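Local coordinates for protein probable manganase-dependent inorganic pyrophosphatase (Clostridium perfringens, PDB 3L2B) that probably hydrolyses inorganic pyrophosphate, with a regulatory region of CBS and DRTGG domains that binds the activator diadenosine tetraphosphate and responds to the inhibitor AMP, at residues A[77-80]-A[81-85]. Numbering follows the deposited sequence.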
# COMPACT_ATOMS: atom_id res chain seq x y z
N THR A 77 9.31 -9.84 -10.74
CA THR A 77 10.10 -9.14 -9.71
C THR A 77 11.43 -9.87 -9.52
O THR A 77 11.49 -11.11 -9.47
CB THR A 77 9.36 -8.99 -8.36
OG1 THR A 77 8.22 -8.14 -8.52
CG2 THR A 77 10.28 -8.38 -7.28
N SER A 78 12.48 -9.09 -9.46
CA SER A 78 13.85 -9.60 -9.35
C SER A 78 14.16 -9.93 -7.92
O SER A 78 13.58 -9.39 -6.99
CB SER A 78 14.86 -8.56 -9.82
OG SER A 78 15.06 -7.61 -8.79
N LEU A 79 15.11 -10.83 -7.74
CA LEU A 79 15.61 -11.18 -6.41
C LEU A 79 16.25 -9.97 -5.75
O LEU A 79 16.10 -9.76 -4.55
CB LEU A 79 16.64 -12.30 -6.49
CG LEU A 79 17.11 -12.76 -5.11
CD1 LEU A 79 15.90 -13.20 -4.19
CD2 LEU A 79 18.14 -13.85 -5.26
N ASP A 80 16.99 -9.20 -6.52
CA ASP A 80 17.61 -7.96 -5.99
C ASP A 80 16.60 -7.01 -5.31
O ASP A 80 16.83 -6.45 -4.23
CB ASP A 80 18.32 -7.19 -7.11
CG ASP A 80 19.63 -7.86 -7.53
OD1 ASP A 80 20.31 -8.40 -6.64
OD2 ASP A 80 19.94 -7.88 -8.73
N ASN A 81 15.47 -6.83 -5.99
CA ASN A 81 14.44 -5.93 -5.51
C ASN A 81 13.87 -6.39 -4.18
O ASN A 81 13.73 -5.60 -3.22
CB ASN A 81 13.33 -5.75 -6.55
CG ASN A 81 13.71 -4.75 -7.61
OD1 ASN A 81 14.89 -4.47 -7.80
ND2 ASN A 81 12.73 -4.18 -8.28
N ILE A 82 13.61 -7.70 -4.12
CA ILE A 82 13.10 -8.34 -2.92
C ILE A 82 14.14 -8.23 -1.82
O ILE A 82 13.81 -7.87 -0.68
CB ILE A 82 12.74 -9.82 -3.16
CG1 ILE A 82 11.54 -9.95 -4.09
CG2 ILE A 82 12.37 -10.49 -1.85
CD1 ILE A 82 11.35 -11.36 -4.70
N LEU A 83 15.40 -8.50 -2.15
CA LEU A 83 16.47 -8.40 -1.14
C LEU A 83 16.51 -6.99 -0.55
O LEU A 83 16.60 -6.84 0.66
CB LEU A 83 17.86 -8.74 -1.70
CG LEU A 83 18.17 -10.23 -1.89
CD1 LEU A 83 19.53 -10.40 -2.63
CD2 LEU A 83 18.16 -10.98 -0.56
N ASP A 84 16.44 -5.98 -1.40
CA ASP A 84 16.52 -4.58 -0.95
C ASP A 84 15.34 -4.22 -0.06
O ASP A 84 15.50 -3.63 0.99
CB ASP A 84 16.52 -3.60 -2.12
CG ASP A 84 16.55 -2.13 -1.66
OD1 ASP A 84 17.63 -1.66 -1.27
OD2 ASP A 84 15.50 -1.43 -1.68
N THR A 85 14.14 -4.60 -0.52
CA THR A 85 12.90 -4.21 0.13
C THR A 85 12.78 -4.84 1.52
O THR A 85 12.28 -4.23 2.43
CB THR A 85 11.67 -4.64 -0.72
OG1 THR A 85 11.77 -4.05 -2.02
CG2 THR A 85 10.37 -4.19 -0.05
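Ser78 caps the N-terminus of helix 79-85 by accepting from the amide of Asn81, with OG 2.9 Å from Asn81 N and an N-H...O angle of 158°. With chi1 at 79°, OG sits between the backbone N and the carbonyl carbon, turned over the first turn, where it caps one of the amides of that turn. The i to i-4 helical bonds begin with a weak one, Ile82 N to Ser78 O, 3.3 Å, and then tighten: Leu83 N is 2.8 Å from Leu79 O, and Asp84 N binds Asp80 O. Asn81 O is gripped twice, by Thr85 N and by Thr85 OG1, the hydroxyl standing 2.8 Å from Asn81 O and above the carbonyl plane, on the opposite face from the amide.

Two apolar contacts accompany these bonds. In Thr77, with OG1 beside the backbone N (chi1 -66°), the methyl CG2 is anti to that N and faces Ile82, 3.8 Å from Ile82 CG1. The two side chains cross at about a right angle and occupy the positions of a hydrophobic staple, here made by a threonine methyl. One turn along, Leu83 CD1 comes within 4.2 Å of Leu79 CG, a looser contact.

The polar ends of the buried Thr77 and Asn81 find partners beyond the helix: Thr77 OG1 bonds to Ser75 OG, while Asn81 ND2 donates to the carbonyls of Glu23 and Ser184, tying the helix start to two segments remote in sequence. Leu79, Ile82 and Leu83 rest on Ile168 of strand 166-169 in the mixed sheet, whereas Asn81 and Asp84 touch Met28 of helix 26-35, placing helix 79-85 between that helix and the sheet.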